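Local coordinates for protein GTN Reductase (PDB 5N6G) that probably reduces activated carbon–carbon double bonds with the help of bound FMN and a nicotinamide cofactor, as an ene-reductase of the Old Yellow Enzyme family, at residues G11-A16 / G91-A96; L148-I153 / D198-S203; E158-G163 / D216-E221. All coordinates share one frame; numbering follows the deposited sequence. Where two conformers were deposited one is given.

Contact 1 of 3, residues G11-A16 / G91-A96; sequences GDIALA and GGKIVA
K93 curls round the carbonyl oxygen of A14, its aliphatic chain passing close to the oxygen before the ammonium group binds that same atom. CG of K93 lies 3.4 Å from A14 O, and NZ donates a hydrogen bond of 2.8 Å to it. Bends at chi2 and chi4 (60°) turn the chain back on itself and bring NZ round to the oxygen. The donor comes in 15° off the carbonyl plane and somewhat off the C=O line, with a C=O...N angle of 143°. A water accepts from both K93 NZ and A14 N, at 3.2 Å from each, so the lysine holds A14 directly at O and through the water at N. Lysine suits this partly exposed place: its CB lies against I13 CG2 while NZ reaches the wetter side, where the exposed A14 presents just a methyl.

Deeper in, I13 and V95 cross obliquely and meet through terminal methyls, CD1 of I13 lying 3.8 Å from CG1 of V95. Both branched side chains are buried, as befits the apolar side of the contact.

The hairpin of strands 8-10 and 13-15 lies across the N-terminal end of the barrel, consistent with the hairpin that closes it in Old Yellow Enzyme relatives. Strand 94-99 begins here just after helix 74-89, which ends in a Schellman motif at G91; it runs beside strand 50-57, with I94 turned outward onto that helix and V95 inward.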
loop_
_atom_site.group_PDB
_atom_site.type_symbol
_atom_site.label_atom_id
_atom_site.label_comp_id
_atom_site.label_asym_id
_atom_site.label_seq_id
_atom_site.Cartn_x
_atom_site.Cartn_y
_atom_site.Cartn_z
ATOM N N GLY A 11 14.121 -9.680 -2.020
ATOM C CA GLY A 11 14.822 -9.257 -3.221
ATOM C C GLY A 11 16.186 -8.706 -2.851
ATOM O O GLY A 11 17.006 -9.397 -2.235
ATOM N N ASP A 12 16.434 -7.442 -3.196
ATOM C CA ASP A 12 17.692 -6.770 -2.885
ATOM C C ASP A 12 17.722 -6.155 -1.495
ATOM O O ASP A 12 18.753 -5.588 -1.116
ATOM C CB ASP A 12 17.975 -5.656 -3.903
ATOM C CG ASP A 12 18.062 -6.167 -5.326
ATOM O OD1 ASP A 12 18.431 -7.340 -5.512
ATOM O OD2 ASP A 12 17.760 -5.390 -6.256
ATOM N N ILE A 13 16.638 -6.250 -0.729
ATOM C CA ILE A 13 16.512 -5.543 0.538
ATOM C C ILE A 13 16.721 -6.533 1.678
ATOM O O ILE A 13 15.984 -7.518 1.797
ATOM C CB ILE A 13 15.143 -4.857 0.658
ATOM C CG1 ILE A 13 14.868 -4.013 -0.593
ATOM C CG2 ILE A 13 15.123 -3.972 1.890
ATOM C CD1 ILE A 13 13.458 -3.477 -0.681
ATOM N N ALA A 14 17.700 -6.251 2.529
ATOM C CA ALA A 14 17.952 -7.044 3.728
ATOM C C ALA A 14 17.155 -6.486 4.897
ATOM O O ALA A 14 17.272 -5.303 5.207
ATOM C CB ALA A 14 19.440 -7.029 4.069
ATOM N N LEU A 15 16.360 -7.339 5.552
ATOM C CA LEU A 15 15.557 -6.950 6.709
ATOM C C LEU A 15 16.164 -7.502 7.990
ATOM O O LEU A 15 16.544 -8.677 8.050
ATOM C CB LEU A 15 14.126 -7.473 6.621
ATOM C CG LEU A 15 13.182 -6.978 5.509
ATOM C CD1 LEU A 15 13.504 -7.548 4.158
ATOM C CD2 LEU A 15 11.745 -7.302 5.892
ATOM N N ALA A 16 16.216 -6.667 9.033
ATOM C CA ALA A 16 16.796 -7.109 10.308
ATOM C C ALA A 16 15.868 -8.038 11.072
ATOM O O ALA A 16 16.326 -8.765 11.960
ATOM C CB ALA A 16 17.136 -5.909 11.189
ATOM N N GLY A 91 19.235 2.307 11.421
ATOM C CA GLY A 91 19.428 0.914 11.077
ATOM C C GLY A 91 18.268 0.247 10.372
ATOM O O GLY A 91 18.306 -0.978 10.177
ATOM N N GLY A 92 17.258 1.006 9.949
ATOM C CA GLY A 92 16.076 0.450 9.333
ATOM C C GLY A 92 16.110 0.434 7.810
ATOM O O GLY A 92 17.119 0.728 7.161
ATOM N N LYS A 93 14.972 0.027 7.249
ATOM C CA LYS A 93 14.748 -0.074 5.820
ATOM C C LYS A 93 13.338 0.416 5.534
ATOM O O LYS A 93 12.430 0.234 6.349
ATOM C CB LYS A 93 14.911 -1.522 5.320
ATOM C CG LYS A 93 16.312 -2.088 5.523
ATOM C CD LYS A 93 17.318 -1.437 4.590
ATOM C CE LYS A 93 18.759 -1.684 5.045
ATOM N NZ LYS A 93 19.043 -3.129 5.079
ATOM N N ILE A 94 13.148 1.053 4.382
ATOM C CA ILE A 94 11.863 1.686 4.097
ATOM C C ILE A 94 11.598 1.661 2.601
ATOM O O ILE A 94 12.490 1.941 1.794
ATOM C CB ILE A 94 11.843 3.118 4.669
ATOM C CG1 ILE A 94 10.479 3.774 4.488
ATOM C CG2 ILE A 94 12.976 3.977 4.096
ATOM C CD1 ILE A 94 10.345 5.038 5.331
ATOM N N VAL A 95 10.359 1.300 2.243
ATOM C CA VAL A 95 9.889 1.315 0.866
ATOM C C VAL A 95 8.696 2.261 0.772
ATOM O O VAL A 95 7.892 2.384 1.702
ATOM C CB VAL A 95 9.515 -0.085 0.356
ATOM C CG1 VAL A 95 10.757 -0.979 0.304
ATOM C CG2 VAL A 95 8.438 -0.715 1.218
ATOM N N ALA A 96 8.584 2.923 -0.368
ATOM C CA ALA A 96 7.491 3.854 -0.619
ATOM C C ALA A 96 6.309 3.115 -1.221
ATOM O O ALA A 96 6.474 2.395 -2.217
ATOM C CB ALA A 96 7.944 4.951 -1.581
HETATM O O HOH W 1 19.523 -3.685 2.013
#

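Contact 2 of 3, residues L148-I153 / D198-S203; sequences LTIDDI and DDYGGS
The phenolic OH of Y200 is gripped by E213 OE1 and by an acetate probably left from crystallisation, while its ring packs against I153 and I150. The site lies on the outside of a TIM barrel, where the capped start of helix 150-169 meets the type I turn D198-G201 leading to helix 204-222.

The side chains of I153 and Y200 run antiparallel, side by side. CD1 of I153 sits over one ring face in a CH-pi contact, 4.0 Å from the centroid and 14° off the ring normal, and CG2 of I153 reaches on to within 4.0 Å of Y200 OH. I150 comes instead to the ring edge, near its plane, with CD1 3.8 Å from Y200 CE2. Two isoleucines one helical turn apart therefore hold the ring from different directions, and tyrosine fits because its ring faces are apolar while OH reaches E213.

The same CD1 of I150 lies 3.3 Å from D198 OD2, a close van der Waals touch, as a methyl has nothing to donate; the polar partner of OD2 is R196, in a salt bridge. D198 OD1 accepts from Y200 N at 3.0 Å, an Asx turn that steadies the tyrosine backbone.

T149 and D152 form a capping box across the helix start: D152 N donates to T149 OG1, and T149 N returns a 2.9 Å bond to D152 OD2, meeting that oxygen from 41° above the carboxylate plane.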
loop_
_atom_site.group_PDB
_atom_site.type_symbol
_atom_site.label_atom_id
_atom_site.label_comp_id
_atom_site.label_asym_id
_atom_site.label_seq_id
_atom_site.Cartn_x
_atom_site.Cartn_y
_atom_site.Cartn_z
ATOM N N LEU A 148 -10.776 5.979 -18.531
ATOM C CA LEU A 148 -9.459 6.187 -19.122
ATOM C C LEU A 148 -9.419 5.753 -20.578
ATOM O O LEU A 148 -9.929 4.689 -20.933
ATOM C CB LEU A 148 -8.415 5.387 -18.351
ATOM C CG LEU A 148 -8.123 5.942 -16.975
ATOM C CD1 LEU A 148 -7.524 4.867 -16.093
ATOM C CD2 LEU A 148 -7.176 7.135 -17.163
ATOM N N THR A 149 -8.770 6.556 -21.418
ATOM C CA THR A 149 -8.427 6.114 -22.756
ATOM C C THR A 149 -7.115 5.324 -22.726
ATOM O O THR A 149 -6.354 5.366 -21.759
ATOM C CB THR A 149 -8.244 7.287 -23.715
ATOM O OG1 THR A 149 -7.068 8.007 -23.332
ATOM C CG2 THR A 149 -9.459 8.217 -23.733
ATOM N N ILE A 150 -6.839 4.617 -23.827
ATOM C CA ILE A 150 -5.552 3.934 -23.964
ATOM C C ILE A 150 -4.399 4.910 -23.799
ATOM O O ILE A 150 -3.402 4.605 -23.134
ATOM C CB ILE A 150 -5.469 3.210 -25.322
ATOM C CG1 ILE A 150 -6.631 2.230 -25.488
ATOM C CG2 ILE A 150 -4.139 2.482 -25.446
ATOM C CD1 ILE A 150 -6.656 1.127 -24.465
ATOM N N ASP A 151 -4.488 6.086 -24.425
ATOM C CA ASP A 151 -3.427 7.073 -24.247
ATOM C C ASP A 151 -3.303 7.497 -22.788
ATOM O O ASP A 151 -2.188 7.667 -22.274
ATOM C CB ASP A 151 -3.683 8.291 -25.142
ATOM C CG ASP A 151 -3.430 7.996 -26.621
ATOM O OD1 ASP A 151 -2.659 7.058 -26.923
ATOM O OD2 ASP A 151 -4.001 8.703 -27.479
ATOM N N ASP A 152 -4.438 7.685 -22.099
ATOM C CA ASP A 152 -4.379 8.031 -20.679
ATOM C C ASP A 152 -3.638 6.968 -19.883
ATOM O O ASP A 152 -2.898 7.280 -18.934
ATOM C CB ASP A 152 -5.778 8.164 -20.085
ATOM C CG ASP A 152 -6.576 9.298 -20.657
ATOM O OD1 ASP A 152 -5.975 10.279 -21.146
ATOM O OD2 ASP A 152 -7.828 9.191 -20.580
ATOM N N ILE A 153 -3.902 5.698 -20.189
ATOM C CA ILE A 153 -3.228 4.608 -19.490
ATOM C C ILE A 153 -1.725 4.695 -19.698
ATOM O O ILE A 153 -0.942 4.484 -18.762
ATOM C CB ILE A 153 -3.815 3.253 -19.941
ATOM C CG1 ILE A 153 -5.260 3.116 -19.445
ATOM C CG2 ILE A 153 -2.934 2.099 -19.487
ATOM C CD1 ILE A 153 -6.019 1.946 -20.054
ATOM N N ASP A 198 -12.308 -3.283 -24.203
ATOM C CA ASP A 198 -11.055 -3.346 -24.943
ATOM C C ASP A 198 -10.129 -4.381 -24.294
ATOM O O ASP A 198 -10.582 -5.255 -23.536
ATOM C CB ASP A 198 -10.426 -1.948 -25.026
ATOM C CG ASP A 198 -10.035 -1.358 -23.653
ATOM O OD1 ASP A 198 -10.235 -2.001 -22.590
ATOM O OD2 ASP A 198 -9.510 -0.218 -23.664
ATOM N N ASP A 199 -8.827 -4.285 -24.574
ATOM C CA ASP A 199 -7.860 -5.252 -24.064
ATOM C C ASP A 199 -7.666 -5.171 -22.556
ATOM O O ASP A 199 -6.950 -6.014 -22.005
ATOM C CB ASP A 199 -6.484 -5.052 -24.717
ATOM C CG ASP A 199 -6.454 -5.436 -26.178
ATOM O OD1 ASP A 199 -7.414 -6.081 -26.656
ATOM O OD2 ASP A 199 -5.455 -5.086 -26.842
ATOM N N TYR A 200 -8.253 -4.184 -21.880
ATOM C CA TYR A 200 -8.119 -4.044 -20.437
ATOM C C TYR A 200 -9.371 -4.495 -19.685
ATOM O O TYR A 200 -9.446 -4.305 -18.467
ATOM C CB TYR A 200 -7.792 -2.598 -20.086
ATOM C CG TYR A 200 -6.408 -2.213 -20.490
ATOM C CD1 TYR A 200 -5.340 -2.471 -19.658
ATOM C CD2 TYR A 200 -6.167 -1.625 -21.721
ATOM C CE1 TYR A 200 -4.054 -2.146 -20.025
ATOM C CE2 TYR A 200 -4.895 -1.291 -22.096
ATOM C CZ TYR A 200 -3.838 -1.560 -21.249
ATOM O OH TYR A 200 -2.557 -1.227 -21.616
ATOM N N GLY A 201 -10.344 -5.105 -20.367
ATOM C CA GLY A 201 -11.542 -5.573 -19.704
ATOM C C GLY A 201 -11.957 -6.945 -20.182
ATOM O O GLY A 201 -11.489 -7.445 -21.209
ATOM N N GLY A 202 -12.912 -7.507 -19.443
ATOM C CA GLY A 202 -13.499 -8.790 -19.786
ATOM C C GLY A 202 -12.813 -9.946 -19.083
ATOM O O GLY A 202 -13.085 -10.237 -17.912
ATOM N N SER A 203 -11.914 -10.606 -19.795
ATOM C CA SER A 203 -11.231 -11.784 -19.294
ATOM C C SER A 203 -10.343 -11.455 -18.102
ATOM O O SER A 203 -9.950 -10.312 -17.866
ATOM C CB SER A 203 -10.379 -12.406 -20.394
ATOM O OG SER A 203 -9.320 -11.552 -20.786
#

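Contact 3 of 3, residues E158-G163 / D216-E221; sequences EDYRSG and DAVAEE
The 158-163 and 216-221 segments of helices 150-169 and 204-222 run in roughly the same direction, their axes 8.5 Å apart at closest and crossing at -33°, with the CA atoms of R161 and V218 5.4 Å from each other. A small residue suits so close an approach, and A217 is one: its CB fits against the flank of the R161 side chain, 3.8 Å from NE and 3.9 Å from CG. R161 runs extended from CG to NE, so that CG, NE and NH2 lie along the alanine methyl, and NH1 goes on to E158. There NH1 forms a 3.1 Å salt bridge with E158 OE1, one turn back, though E158 has a second conformer and this link is less certain.

On the inner side, CG2 of V218 lies 4.1 Å from CB of Y160; the tyrosine ring itself continues away from the partner helix toward I98 and H100. V218 also rests on V175 and I177, and a branched aliphatic is apt for filling the joint between helix and sheet.

E221 lays its CG 3.5 Å from R161 O. With CG anti to the backbone N (chi1 -174°), the chain leans across to the other helix and then bends at chi2, and its OE2 pairs with R165.

Near-parallel packing of this kind, with strand 174-178 between the helices in the chain, is expected of successive outer helices round the eight-stranded (beta/alpha)8 barrel, on which V218 rests.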
loop_
_atom_site.group_PDB
_atom_site.type_symbol
_atom_site.label_atom_id
_atom_site.label_comp_id
_atom_site.label_asym_id
_atom_site.label_seq_id
_atom_site.Cartn_x
_atom_site.Cartn_y
_atom_site.Cartn_z
ATOM N N GLU A 158 3.770 6.065 -17.426
ATOM C CA GLU A 158 4.928 6.947 -17.317
ATOM C C GLU A 158 5.005 7.567 -15.928
ATOM O O GLU A 158 6.105 7.756 -15.386
ATOM C CB GLU A 158 4.890 8.026 -18.405
ATOM C CG GLU A 158 6.130 8.915 -18.455
ATOM C CD GLU A 158 7.470 8.146 -18.461
ATOM O OE1 GLU A 158 7.623 7.137 -19.199
ATOM O OE2 GLU A 158 8.377 8.561 -17.709
ATOM N N ASP A 159 3.846 7.872 -15.322
ATOM C CA ASP A 159 3.854 8.418 -13.967
ATOM C C ASP A 159 4.336 7.384 -12.959
ATOM O O ASP A 159 4.970 7.745 -11.961
ATOM C CB ASP A 159 2.467 8.936 -13.572
ATOM C CG ASP A 159 2.083 10.208 -14.314
ATOM O OD1 ASP A 159 2.990 10.923 -14.828
ATOM O OD2 ASP A 159 0.865 10.502 -14.363
ATOM N N TYR A 160 3.999 6.099 -13.152
ATOM C CA TYR A 160 4.564 5.078 -12.269
ATOM C C TYR A 160 6.074 4.966 -12.448
ATOM O O TYR A 160 6.804 4.782 -11.461
ATOM C CB TYR A 160 3.893 3.727 -12.488
ATOM C CG TYR A 160 2.637 3.508 -11.707
ATOM C CD1 TYR A 160 2.664 3.180 -10.350
ATOM C CD2 TYR A 160 1.402 3.573 -12.329
ATOM C CE1 TYR A 160 1.509 2.963 -9.640
ATOM C CE2 TYR A 160 0.244 3.365 -11.616
ATOM C CZ TYR A 160 0.307 3.039 -10.274
ATOM O OH TYR A 160 -0.850 2.827 -9.579
ATOM N N ARG A 161 6.571 5.088 -13.685
ATOM C CA ARG A 161 8.015 5.076 -13.908
ATOM C C ARG A 161 8.673 6.230 -13.181
ATOM O O ARG A 161 9.679 6.051 -12.483
ATOM C CB ARG A 161 8.347 5.140 -15.403
ATOM C CG ARG A 161 7.921 3.918 -16.214
ATOM C CD ARG A 161 8.383 3.980 -17.656
ATOM N NE ARG A 161 7.681 2.958 -18.433
ATOM C CZ ARG A 161 6.620 3.169 -19.201
ATOM N NH1 ARG A 161 6.153 4.391 -19.417
ATOM N NH2 ARG A 161 6.017 2.139 -19.775
ATOM N N SER A 162 8.144 7.438 -13.365
ATOM C CA SER A 162 8.799 8.578 -12.741
ATOM C C SER A 162 8.645 8.542 -11.224
ATOM O O SER A 162 9.546 8.986 -10.502
ATOM C CB SER A 162 8.272 9.891 -13.341
ATOM O OG SER A 162 6.946 10.142 -12.963
ATOM N N GLY A 163 7.517 8.035 -10.720
ATOM C CA GLY A 163 7.345 7.885 -9.284
ATOM C C GLY A 163 8.312 6.894 -8.664
ATOM O O GLY A 163 8.849 7.130 -7.582
ATOM N N ASP A 216 5.803 -4.222 -14.534
ATOM C CA ASP A 216 6.927 -4.286 -15.446
ATOM C C ASP A 216 7.538 -2.898 -15.684
ATOM O O ASP A 216 8.755 -2.789 -15.850
ATOM C CB ASP A 216 6.495 -4.956 -16.750
ATOM C CG ASP A 216 6.106 -6.422 -16.554
ATOM O OD1 ASP A 216 6.566 -7.038 -15.550
ATOM O OD2 ASP A 216 5.359 -6.968 -17.402
ATOM N N ALA A 217 6.724 -1.833 -15.676
ATOM C CA ALA A 217 7.245 -0.468 -15.803
ATOM C C ALA A 217 8.109 -0.083 -14.601
ATOM O O ALA A 217 9.203 0.485 -14.766
ATOM C CB ALA A 217 6.089 0.528 -15.976
ATOM N N VAL A 218 7.626 -0.355 -13.387
ATOM C CA VAL A 218 8.384 -0.040 -12.172
ATOM C C VAL A 218 9.651 -0.883 -12.095
ATOM O O VAL A 218 10.747 -0.376 -11.821
ATOM C CB VAL A 218 7.493 -0.248 -10.934
ATOM C CG1 VAL A 218 8.292 -0.156 -9.644
ATOM C CG2 VAL A 218 6.320 0.740 -10.958
ATOM N N ALA A 219 9.526 -2.188 -12.344
ATOM C CA ALA A 219 10.688 -3.072 -12.250
ATOM C C ALA A 219 11.769 -2.703 -13.250
ATOM O O ALA A 219 12.966 -2.828 -12.953
ATOM C CB ALA A 219 10.249 -4.523 -12.435
ATOM N N GLU A 220 11.382 -2.288 -14.464
ATOM C CA GLU A 220 12.362 -1.872 -15.450
ATOM C C GLU A 220 13.100 -0.623 -14.982
ATOM O O GLU A 220 14.298 -0.468 -15.237
ATOM C CB GLU A 220 11.664 -1.621 -16.789
ATOM C CG GLU A 220 12.590 -1.195 -17.914
ATOM C CD GLU A 220 13.598 -2.267 -18.286
ATOM O OE1 GLU A 220 13.212 -3.458 -18.315
ATOM O OE2 GLU A 220 14.774 -1.924 -18.529
ATOM N N GLU A 221 12.410 0.245 -14.259
ATOM C CA GLU A 221 13.012 1.505 -13.846
ATOM C C GLU A 221 13.964 1.325 -12.668
ATOM O O GLU A 221 15.069 1.895 -12.678
ATOM C CB GLU A 221 11.901 2.498 -13.502
ATOM C CG GLU A 221 12.378 3.898 -13.203
ATOM C CD GLU A 221 13.009 4.584 -14.422
ATOM O OE1 GLU A 221 12.616 4.262 -15.567
ATOM O OE2 GLU A 221 13.896 5.438 -14.225
#

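How the contacts relate
All three contacts belong to one TIM barrel but sample different layers of it. Contact 3 is the most buried; contacts 1 and 2 are partly buried. Contact 3 shares helix 150-169 with contact 2, which uses its start in 148-153, while the loop 198-203 leads into helix 204-222. Their centres are about 18 Å apart. Contact 1, which joins a hairpin to a barrel strand, has its centre about 20 Å from that of contact 3 and 34 Å from that of contact 2. The chemistry follows place: an apolar pair beside a lysine and a water in contact 1, an aromatic face at the periphery in contact 2, and close aliphatic packing bordered by ion pairs in contact 3.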